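PDB 1DMH: catechol 1,2-dioxygenase from Acinetobacter sp., which catalyses the iron(III)-dependent intradiol cleavage of catechol by O2 to cis,cis-muconate, an early step of the beta-ketoadipate pathway. Local coordinates for residues A[109-114]-A[177-182]; A[121-126]-A[192-197]; A[152-157]-A[226-231]. All blocks are in the same frame, centred on the assembly; numbering follows the deposited sequence.

Contact 1 of 3, residues A[109-114]-A[177-182]. With MCT (4-methylcatechol), chain D.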
loop_
_atom_site.group_PDB
_atom_site.type_symbol
_atom_site.label_atom_id
_atom_site.label_comp_id
_atom_site.label_asym_id
_atom_site.label_seq_id
_atom_site.Cartn_x
_atom_site.Cartn_y
_atom_site.Cartn_z
ATOM N N LEU A 109 2.891 -17.701 -3.175
ATOM C CA LEU A 109 1.887 -18.763 -3.234
ATOM C C LEU A 109 2.121 -20.061 -2.496
ATOM O O LEU A 109 1.461 -21.061 -2.797
ATOM C CB LEU A 109 1.591 -19.066 -4.709
ATOM C CG LEU A 109 1.370 -17.765 -5.486
ATOM C CD1 LEU A 109 1.396 -17.994 -6.988
ATOM C CD2 LEU A 109 0.080 -17.159 -5.035
ATOM N N TYR A 110 3.048 -20.071 -1.540
ATOM C CA TYR A 110 3.275 -21.265 -0.736
ATOM C C TYR A 110 2.067 -21.437 0.192
ATOM O O TYR A 110 1.465 -20.455 0.631
ATOM C CB TYR A 110 4.517 -21.105 0.133
ATOM C CG TYR A 110 4.719 -22.260 1.093
ATOM C CD1 TYR A 110 5.109 -23.523 0.629
ATOM C CD2 TYR A 110 4.509 -22.090 2.473
ATOM C CE1 TYR A 110 5.293 -24.577 1.507
ATOM C CE2 TYR A 110 4.693 -23.150 3.375
ATOM C CZ TYR A 110 5.086 -24.381 2.885
ATOM O OH TYR A 110 5.306 -25.412 3.766
ATOM N N VAL A 111 1.700 -22.681 0.466
ATOM C CA VAL A 111 0.583 -22.974 1.380
ATOM C C VAL A 111 1.095 -24.062 2.314
ATOM O O VAL A 111 1.611 -25.090 1.855
ATOM C CB VAL A 111 -0.681 -23.521 0.666
ATOM C CG1 VAL A 111 -1.739 -23.837 1.723
ATOM C CG2 VAL A 111 -1.226 -22.510 -0.356
ATOM N N ALA A 112 0.967 -23.834 3.619
ATOM C CA ALA A 112 1.450 -24.810 4.588
ATOM C C ALA A 112 0.438 -25.931 4.846
ATOM O O ALA A 112 -0.774 -25.702 4.760
ATOM C CB ALA A 112 1.799 -24.102 5.889
ATOM N N GLY A 113 0.950 -27.138 5.126
ATOM C CA GLY A 113 0.099 -28.280 5.439
ATOM C C GLY A 113 -0.211 -29.316 4.362
ATOM O O GLY A 113 -1.196 -30.054 4.472
ATOM N N ALA A 114 0.627 -29.406 3.335
ATOM C CA ALA A 114 0.368 -30.352 2.259
ATOM C C ALA A 114 0.582 -31.792 2.703
ATOM O O ALA A 114 1.345 -32.052 3.623
ATOM C CB ALA A 114 1.275 -30.045 1.076
ATOM N N ASN A 177 -3.883 -29.465 -4.329
ATOM C CA ASN A 177 -3.644 -30.037 -5.641
ATOM C C ASN A 177 -2.284 -29.462 -6.079
ATOM O O ASN A 177 -2.050 -28.251 -5.944
ATOM C CB ASN A 177 -4.722 -29.595 -6.634
ATOM C CG ASN A 177 -4.623 -30.325 -7.969
ATOM O OD1 ASN A 177 -4.970 -29.769 -9.019
ATOM N ND2 ASN A 177 -4.181 -31.571 -7.935
ATOM N N MET A 178 -1.403 -30.342 -6.569
ATOM C CA MET A 178 -0.052 -30.003 -7.035
ATOM C C MET A 178 0.837 -29.393 -5.943
ATOM O O MET A 178 1.688 -28.546 -6.214
ATOM C CB MET A 178 -0.152 -29.075 -8.249
ATOM C CG MET A 178 -0.947 -29.713 -9.430
ATOM S SD MET A 178 -1.211 -28.562 -10.806
ATOM C CE MET A 178 -2.071 -27.236 -9.924
ATOM N N ARG A 179 0.637 -29.844 -4.703
ATOM C CA ARG A 179 1.414 -29.389 -3.553
ATOM C C ARG A 179 1.669 -30.625 -2.669
ATOM O O ARG A 179 0.720 -31.216 -2.156
ATOM C CB ARG A 179 0.629 -28.346 -2.731
ATOM C CG ARG A 179 0.311 -27.017 -3.424
ATOM C CD ARG A 179 -0.610 -26.156 -2.537
ATOM N NE ARG A 179 -1.000 -24.881 -3.147
ATOM C CZ ARG A 179 -0.189 -23.828 -3.281
ATOM N NH1 ARG A 179 1.070 -23.891 -2.843
ATOM N NH2 ARG A 179 -0.650 -22.705 -3.830
ATOM N N ARG A 180 2.930 -31.012 -2.481
ATOM C CA ARG A 180 3.248 -32.167 -1.641
ATOM C C ARG A 180 4.558 -31.990 -0.884
ATOM O O ARG A 180 5.409 -31.175 -1.265
ATOM C CB ARG A 180 3.386 -33.438 -2.489
ATOM C CG ARG A 180 2.122 -33.983 -3.133
ATOM C CD ARG A 180 1.103 -34.491 -2.113
ATOM N NE ARG A 180 -0.038 -35.080 -2.800
ATOM C CZ ARG A 180 -1.053 -34.403 -3.329
ATOM N NH1 ARG A 180 -1.135 -33.083 -3.204
ATOM N NH2 ARG A 180 -2.035 -35.063 -3.942
ATOM N N SER A 181 4.714 -32.764 0.190
ATOM C CA SER A 181 5.957 -32.788 0.953
ATOM C C SER A 181 6.452 -34.205 0.787
ATOM O O SER A 181 5.690 -35.150 0.974
ATOM C CB SER A 181 5.729 -32.522 2.437
ATOM O OG SER A 181 5.353 -31.183 2.636
ATOM N N ILE A 182 7.708 -34.358 0.414
ATOM C CA ILE A 182 8.271 -35.684 0.246
ATOM C C ILE A 182 9.503 -35.860 1.099
ATOM O O ILE A 182 10.408 -35.036 1.085
ATOM C CB ILE A 182 8.600 -35.959 -1.226
ATOM C CG1 ILE A 182 7.297 -35.873 -2.004
ATOM C CG2 ILE A 182 9.269 -37.343 -1.399
ATOM C CD1 ILE A 182 7.444 -36.251 -3.363
HETATM C C1 MCT D . 5.169 -14.757 -8.441
HETATM C C2 MCT D . 5.938 -15.856 -8.020
HETATM C C3 MCT D . 5.501 -17.150 -8.372
HETATM O O3 MCT D . 6.241 -18.232 -7.971
HETATM C C4 MCT D . 4.348 -17.357 -9.110
HETATM O O4 MCT D . 3.973 -18.639 -9.429
HETATM C C5 MCT D . 3.583 -16.303 -9.532
HETATM C C6 MCT D . 4.021 -14.928 -9.175
HETATM C C MCT D . 5.623 -13.333 -8.066
HETATM O O HOH W 1 2.333 -25.544 -0.814
HETATM O O HOH W 2 3.834 -31.080 4.644
#
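Arg179 and Leu109 carry this contact: the guanidinium comes end-on to the backbone carbonyl, and both terminal nitrogens bond to the one atom, Leu109 O. Arg179 NH1 and Arg179 NH2 each lie 2.9 Å from Leu109 O. Sharing one acceptor bends both bonds, to an N-H...O angle of 135°, and the oxygen sits 17° out of the guanidinium plane. Over one face of the same group lies a methyl of Val111, with CG2 3.4 Å from Arg179 CZ and centred above the plane, so the flat cation is gripped at its end and packed from one side. The branch that reaches the cation, Val111 CG2, is anti to its own carbonyl carbon, with CG1 anti to the N (chi1 178°).

Water 1 gives the cation a further link to the loop, accepting from Arg179 NH1 at 2.9 Å and from Val111 N. Arg179 reaches this far because its chain is extended from CG to NE. NH2 has a second acceptor in Ser165 O, so the arginine ties two loop carbonyls together. Leu109, whose carbonyl is held this way, sends its side chain in the other direction, to the substrate pocket, where CD1 stands 3.6 Å from O4 of 4-methylcatechol.

At the far end Ala114 CB rests on the backbone of the strand, 3.5 Å from Arg179 O. That oxygen also accepts a bond of 2.8 Å from Arg180 NH1, which stands well above the carbonyl plane. Water 2 joins Ala114 O to Ser181 OG.

Strand 179-183 is flanked by strand 152-157, whose Trp156 packs against Arg179, while Val111 and Ala112 lean on strand 309-310 at the C-terminus; the arginine thus spans from the large mixed sheet to the short parallel pair 111-112 and 309-310.

Contact 2 of 3, residues A[121-126]-A[192-197]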
loop_
_atom_site.group_PDB
_atom_site.type_symbol
_atom_site.label_atom_id
_atom_site.label_comp_id
_atom_site.label_asym_id
_atom_site.label_seq_id
_atom_site.Cartn_x
_atom_site.Cartn_y
_atom_site.Cartn_z
ATOM N N ALA A 121 5.119 -39.635 -4.473
ATOM C CA ALA A 121 3.745 -39.168 -4.380
ATOM C C ALA A 121 3.327 -38.674 -5.741
ATOM O O ALA A 121 4.165 -38.252 -6.545
ATOM C CB ALA A 121 3.608 -38.024 -3.381
ATOM N N ARG A 122 2.039 -38.777 -6.017
ATOM C CA ARG A 122 1.517 -38.213 -7.242
ATOM C C ARG A 122 0.969 -36.876 -6.707
ATOM O O ARG A 122 0.288 -36.851 -5.687
ATOM C CB ARG A 122 0.397 -39.060 -7.843
ATOM C CG ARG A 122 -0.301 -38.280 -8.944
ATOM C CD ARG A 122 -1.241 -39.105 -9.780
ATOM N NE ARG A 122 -1.891 -38.215 -10.725
ATOM C CZ ARG A 122 -2.693 -38.609 -11.706
ATOM N NH1 ARG A 122 -2.955 -39.902 -11.885
ATOM N NH2 ARG A 122 -3.251 -37.701 -12.492
ATOM N N MET A 123 1.274 -35.770 -7.373
ATOM C CA MET A 123 0.853 -34.457 -6.884
ATOM C C MET A 123 -0.454 -33.888 -7.392
ATOM O O MET A 123 -1.052 -33.028 -6.745
ATOM C CB MET A 123 1.925 -33.421 -7.207
ATOM C CG MET A 123 3.296 -33.796 -6.753
ATOM S SD MET A 123 4.451 -32.450 -7.113
ATOM C CE MET A 123 3.716 -31.077 -6.199
ATOM N N ASP A 124 -0.879 -34.328 -8.565
ATOM C CA ASP A 124 -2.083 -33.776 -9.154
ATOM C C ASP A 124 -3.257 -34.736 -9.058
ATOM O O ASP A 124 -3.071 -35.944 -8.890
ATOM C CB ASP A 124 -1.829 -33.452 -10.617
ATOM C CG ASP A 124 -1.738 -34.705 -11.469
ATOM O OD1 ASP A 124 -0.825 -35.530 -11.238
ATOM O OD2 ASP A 124 -2.597 -34.870 -12.356
ATOM N N ASP A 125 -4.461 -34.178 -9.183
ATOM C CA ASP A 125 -5.696 -34.956 -9.111
ATOM C C ASP A 125 -6.250 -35.257 -10.493
ATOM O O ASP A 125 -7.419 -35.616 -10.612
ATOM C CB ASP A 125 -6.767 -34.201 -8.315
ATOM C CG ASP A 125 -7.186 -32.897 -8.978
ATOM O OD1 ASP A 125 -6.754 -32.622 -10.119
ATOM O OD2 ASP A 125 -7.968 -32.142 -8.359
ATOM N N GLY A 126 -5.431 -35.096 -11.531
ATOM C CA GLY A 126 -5.884 -35.356 -12.887
ATOM C C GLY A 126 -7.069 -34.514 -13.345
ATOM O O GLY A 126 -7.741 -34.855 -14.317
ATOM N N VAL A 192 8.260 -37.646 -7.942
ATOM C CA VAL A 192 6.852 -37.320 -7.957
ATOM C C VAL A 192 6.298 -37.454 -9.333
ATOM O O VAL A 192 7.025 -37.346 -10.318
ATOM C CB VAL A 192 6.552 -35.875 -7.494
ATOM C CG1 VAL A 192 6.956 -35.715 -6.100
ATOM C CG2 VAL A 192 7.280 -34.869 -8.368
ATOM N N ARG A 193 5.007 -37.736 -9.388
ATOM C CA ARG A 193 4.307 -37.786 -10.652
ATOM C C ARG A 193 3.346 -36.575 -10.581
ATOM O O ARG A 193 2.586 -36.428 -9.616
ATOM C CB ARG A 193 3.519 -39.091 -10.813
ATOM C CG ARG A 193 2.543 -38.991 -11.969
ATOM C CD ARG A 193 1.788 -40.274 -12.267
ATOM N NE ARG A 193 0.749 -39.953 -13.236
ATOM C CZ ARG A 193 0.006 -40.847 -13.874
ATOM N NH1 ARG A 193 0.186 -42.128 -13.645
ATOM N NH2 ARG A 193 -0.908 -40.446 -14.749
ATOM N N THR A 194 3.406 -35.692 -11.577
ATOM C CA THR A 194 2.528 -34.533 -11.587
ATOM C C THR A 194 2.296 -34.150 -13.061
ATOM O O THR A 194 2.308 -35.035 -13.925
ATOM C CB THR A 194 3.160 -33.378 -10.786
ATOM O OG1 THR A 194 2.219 -32.310 -10.679
ATOM C CG2 THR A 194 4.436 -32.885 -11.441
ATOM N N ILE A 195 2.037 -32.875 -13.355
ATOM C CA ILE A 195 1.882 -32.457 -14.751
ATOM C C ILE A 195 2.801 -31.256 -15.003
ATOM O O ILE A 195 3.216 -30.579 -14.055
ATOM C CB ILE A 195 0.417 -32.035 -15.108
ATOM C CG1 ILE A 195 -0.026 -30.882 -14.213
ATOM C CG2 ILE A 195 -0.536 -33.222 -14.984
ATOM C CD1 ILE A 195 -1.361 -30.294 -14.605
ATOM N N LEU A 196 3.132 -31.007 -16.266
ATOM C CA LEU A 196 3.971 -29.860 -16.619
ATOM C C LEU A 196 3.186 -28.587 -16.408
ATOM O O LEU A 196 2.084 -28.440 -16.922
ATOM C CB LEU A 196 4.390 -29.884 -18.083
ATOM C CG LEU A 196 5.749 -30.441 -18.461
ATOM C CD1 LEU A 196 5.910 -30.249 -19.961
ATOM C CD2 LEU A 196 6.863 -29.711 -17.728
ATOM N N PRO A 197 3.730 -27.656 -15.624
ATOM C CA PRO A 197 3.012 -26.408 -15.397
ATOM C C PRO A 197 3.167 -25.491 -16.598
ATOM O O PRO A 197 4.047 -25.702 -17.448
ATOM C CB PRO A 197 3.706 -25.853 -14.165
ATOM C CG PRO A 197 5.114 -26.225 -14.436
ATOM C CD PRO A 197 4.960 -27.689 -14.819
HETATM O O HOH W 3 0.322 -36.928 -13.450
#
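Arg122 and Arg193 run side by side from neighbouring parallel strands, pointing the same way, and end with their guanidinium groups stacked. Starting at the root of Arg122, CB faces Arg193 O, and CG comes to 3.5 Å from that same oxygen. CD then travels alongside CD and NE of Arg193. With CG anti to the backbone N (chi1 168°) and the chain extended to NE, the head is carried out to Arg193, where the two planes lie 9° apart with centres 4.1 Å from each other. At the tip NH1 lies over a face of the Arg193 group, offset toward its rim.

Two like charges this close probably depend on the acids around them. Arg122 grips Asp124 side-on: NE bonds to OD1, and the salt bridge from Arg122 NH2 to Asp124 OD2 is 2.9 Å long and nearly straight (170°). Asp124 OD2 also accepts from Gly126 N, which closes an Asx turn, and both donors reach it from the same face of the carboxylate. Arg193 has its own acid, a salt bridge from NH2 to Glu280. Water 3 donates to Asp124 OD1 and Thr194 O and accepts from Arg193 NE, bridging the two segments.

At the base of the arginines the backbones pair in parallel: Arg193 N donates to Ala121 O at 3.0 Å, and Met123 N to Arg193 O at 2.7 Å. Val192 points to the sheet face away from the arginines, and there its CG2 meets Met123 SD at 3.9 Å. Met123 CB lies 3.7 Å from Thr194 OG1, a hydroxyl also bonded to His157 NE2. The arrangement is a parallel edge-strand pairing, 120-122 with 189-195, in the mixed sheet of the intradiol dioxygenase domain, arginines on one face and Ala121 and Val192 on the other.

Contact 3 of 3, residues A[152-157]-A[226-231]. With FE (Fe (III) ion), chain C; MCT (4-methylcatechol), chain D.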
loop_
_atom_site.group_PDB
_atom_site.type_symbol
_atom_site.label_atom_id
_atom_site.label_comp_id
_atom_site.label_asym_id
_atom_site.label_seq_id
_atom_site.Cartn_x
_atom_site.Cartn_y
_atom_site.Cartn_z
ATOM N N LYS A 152 13.325 -33.140 3.883
ATOM C CA LYS A 152 11.935 -32.879 3.491
ATOM C C LYS A 152 11.925 -31.960 2.275
ATOM O O LYS A 152 12.385 -30.815 2.344
ATOM C CB LYS A 152 11.176 -32.209 4.615
ATOM C CG LYS A 152 9.703 -31.921 4.351
ATOM C CD LYS A 152 9.158 -31.337 5.635
ATOM C CE LYS A 152 7.673 -31.152 5.641
ATOM N NZ LYS A 152 7.200 -30.910 7.045
ATOM N N VAL A 153 11.413 -32.485 1.169
ATOM C CA VAL A 153 11.351 -31.747 -0.079
ATOM C C VAL A 153 9.912 -31.280 -0.280
ATOM O O VAL A 153 9.005 -32.111 -0.380
ATOM C CB VAL A 153 11.752 -32.647 -1.279
ATOM C CG1 VAL A 153 11.731 -31.838 -2.577
ATOM C CG2 VAL A 153 13.145 -33.257 -1.050
ATOM N N GLU A 154 9.696 -29.967 -0.312
ATOM C CA GLU A 154 8.361 -29.436 -0.542
ATOM C C GLU A 154 8.279 -28.841 -1.944
ATOM O O GLU A 154 9.078 -27.991 -2.302
ATOM C CB GLU A 154 8.025 -28.370 0.485
ATOM C CG GLU A 154 8.087 -28.906 1.885
ATOM C CD GLU A 154 7.681 -27.871 2.907
ATOM O OE1 GLU A 154 6.511 -27.438 2.893
ATOM O OE2 GLU A 154 8.542 -27.493 3.718
ATOM N N ILE A 155 7.297 -29.300 -2.716
ATOM C CA ILE A 155 7.110 -28.873 -4.091
ATOM C C ILE A 155 5.713 -28.331 -4.339
ATOM O O ILE A 155 4.726 -28.883 -3.849
ATOM C CB ILE A 155 7.337 -30.064 -5.043
ATOM C CG1 ILE A 155 8.681 -30.724 -4.706
ATOM C CG2 ILE A 155 7.305 -29.600 -6.500
ATOM C CD1 ILE A 155 9.066 -31.814 -5.651
ATOM N N TRP A 156 5.614 -27.239 -5.082
ATOM C CA TRP A 156 4.299 -26.712 -5.412
ATOM C C TRP A 156 4.441 -26.051 -6.760
ATOM O O TRP A 156 5.507 -25.528 -7.076
ATOM C CB TRP A 156 3.764 -25.759 -4.305
ATOM C CG TRP A 156 4.435 -24.404 -4.061
ATOM C CD1 TRP A 156 3.980 -23.175 -4.465
ATOM C CD2 TRP A 156 5.635 -24.158 -3.315
ATOM N NE1 TRP A 156 4.822 -22.182 -4.015
ATOM C CE2 TRP A 156 5.846 -22.757 -3.307
ATOM C CE3 TRP A 156 6.558 -24.988 -2.650
ATOM C CZ2 TRP A 156 6.938 -22.165 -2.665
ATOM C CZ3 TRP A 156 7.649 -24.403 -2.011
ATOM C CH2 TRP A 156 7.826 -23.000 -2.024
ATOM N N HIS A 157 3.396 -26.116 -7.576
ATOM C CA HIS A 157 3.447 -25.522 -8.913
ATOM C C HIS A 157 2.052 -25.305 -9.485
ATOM O O HIS A 157 1.062 -25.735 -8.898
ATOM C CB HIS A 157 4.288 -26.406 -9.843
ATOM C CG HIS A 157 3.671 -27.744 -10.150
ATOM N ND1 HIS A 157 2.716 -27.924 -11.133
ATOM C CD2 HIS A 157 3.888 -28.971 -9.611
ATOM C CE1 HIS A 157 2.375 -29.203 -11.186
ATOM N NE2 HIS A 157 3.072 -29.860 -10.272
ATOM N N HIS A 226 8.365 -24.818 -7.739
ATOM C CA HIS A 226 8.959 -24.340 -6.484
ATOM C C HIS A 226 9.447 -25.482 -5.590
ATOM O O HIS A 226 8.857 -26.554 -5.576
ATOM C CB HIS A 226 7.913 -23.564 -5.679
ATOM C CG HIS A 226 7.478 -22.287 -6.316
ATOM N ND1 HIS A 226 8.141 -21.089 -6.111
ATOM C CD2 HIS A 226 6.456 -22.017 -7.163
ATOM C CE1 HIS A 226 7.539 -20.137 -6.805
ATOM N NE2 HIS A 226 6.517 -20.673 -7.450
ATOM N N TYR A 227 10.505 -25.213 -4.829
ATOM C CA TYR A 227 11.056 -26.160 -3.873
ATOM C C TYR A 227 11.415 -25.500 -2.536
ATOM O O TYR A 227 11.903 -24.363 -2.498
ATOM C CB TYR A 227 12.389 -26.753 -4.345
ATOM C CG TYR A 227 12.365 -27.789 -5.432
ATOM C CD1 TYR A 227 12.237 -27.425 -6.774
ATOM C CD2 TYR A 227 12.521 -29.137 -5.115
ATOM C CE1 TYR A 227 12.272 -28.390 -7.788
ATOM C CE2 TYR A 227 12.557 -30.116 -6.105
ATOM C CZ TYR A 227 12.438 -29.741 -7.437
ATOM O OH TYR A 227 12.502 -30.708 -8.411
ATOM N N PHE A 228 11.177 -26.249 -1.458
ATOM C CA PHE A 228 11.626 -25.929 -0.103
ATOM C C PHE A 228 12.316 -27.274 0.199
ATOM O O PHE A 228 11.752 -28.337 -0.069
ATOM C CB PHE A 228 10.499 -25.787 0.913
ATOM C CG PHE A 228 10.054 -24.382 1.160
ATOM C CD1 PHE A 228 10.896 -23.298 0.931
ATOM C CD2 PHE A 228 8.791 -24.148 1.650
ATOM C CE1 PHE A 228 10.456 -21.984 1.190
ATOM C CE2 PHE A 228 8.341 -22.847 1.912
ATOM C CZ PHE A 228 9.176 -21.764 1.682
ATOM N N VAL A 229 13.547 -27.239 0.683
ATOM C CA VAL A 229 14.198 -28.470 1.086
ATOM C C VAL A 229 14.791 -28.167 2.463
ATOM O O VAL A 229 15.521 -27.183 2.643
ATOM C CB VAL A 229 15.340 -28.908 0.128
ATOM C CG1 VAL A 229 15.913 -30.275 0.582
ATOM C CG2 VAL A 229 14.814 -29.021 -1.301
ATOM N N SER A 230 14.435 -28.978 3.448
ATOM C CA SER A 230 14.998 -28.813 4.783
ATOM C C SER A 230 15.474 -30.173 5.333
ATOM O O SER A 230 14.975 -31.238 4.930
ATOM C CB SER A 230 13.986 -28.150 5.731
ATOM O OG SER A 230 12.788 -28.869 5.834
ATOM N N ALA A 231 16.458 -30.125 6.224
ATOM C CA ALA A 231 17.030 -31.326 6.820
ATOM C C ALA A 231 17.854 -30.921 8.033
ATOM O O ALA A 231 18.390 -29.811 8.077
ATOM C CB ALA A 231 17.924 -32.024 5.812
HETATM FE FE FE C . 5.312 -19.796 -8.919
HETATM C C1 MCT D . 5.169 -14.757 -8.441
HETATM C C2 MCT D . 5.938 -15.856 -8.020
HETATM C C3 MCT D . 5.501 -17.150 -8.372
HETATM O O3 MCT D . 6.241 -18.232 -7.971
HETATM C C4 MCT D . 4.348 -17.357 -9.110
HETATM O O4 MCT D . 3.973 -18.639 -9.429
HETATM C C5 MCT D . 3.583 -16.303 -9.532
HETATM C C6 MCT D . 4.021 -14.928 -9.175
HETATM C C MCT D . 5.623 -13.333 -8.066
HETATM O O HOH W 4 11.075 -28.247 3.570
HETATM O O HOH W 5 4.588 -17.847 -7.397
#
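Trp156 and His226 form an offset stack, the imidazole lying against the five-membered ring with centroids 4.3 Å apart and planes at 8°. Trp156 CG, between the backbone N and the carbonyl carbon (chi1 68°), brings the indole over His226. Trp156 also turns an edge to the face of Phe228, CZ3 approaching Phe228 CD2 to 3.8 Å.

His226 NE2 holds the iron(III) ion at 2.1 Å, and the indole covers one face of the His226 imidazole. O3 and O4 of 4-methylcatechol bind the same ion, as do Tyr164 and His224.

The backbones make an antiparallel ladder, with axes at 166°. Glu154 N to Phe228 O (2.6 Å) is nearly straight, whereas Trp156 N to His226 O is weak at 3.4 Å.

At the other end water 4 donates to Glu154 OE2 and Lys152 O and accepts from Ser230 OG; Glu154 OE1 is hydrogen-bonded to Tyr110 OH.

On the sheet face of Val153, Ile155, Tyr227 and Val229, apolar side chains meet: Val153 CG1 at the Tyr227 ring edge, 3.8 Å from Tyr227 CD2, and Ile155 CD1 3.9 Å from Tyr227 CE2. These pack on strand 133-141; strands 179-183 and 237-243 flank the pair in the sheet.

In the fold
All three contacts reach the same mixed sheet, though in contact 1 only strand 179-183 belongs to it. Contacts 1 and 3 lie closest, their centres about 8 Å apart, since strand 179-183 pairs with strand 152-157. Both also reach 4-methylcatechol, contact 3 through a metal ligand and contact 1 through an apolar side chain. Contact 3 is buried and aromatic, a regular antiparallel pair. Contact 1 is only partly buried and rests on an arginine holding a loop rather than on strand pairing. Contact 2, parallel and farthest from the chain's centre, is largely buried too, with its arginine pair at the partly exposed side; Met123 and Thr194 link it to contact 3 through Ile155 and His157.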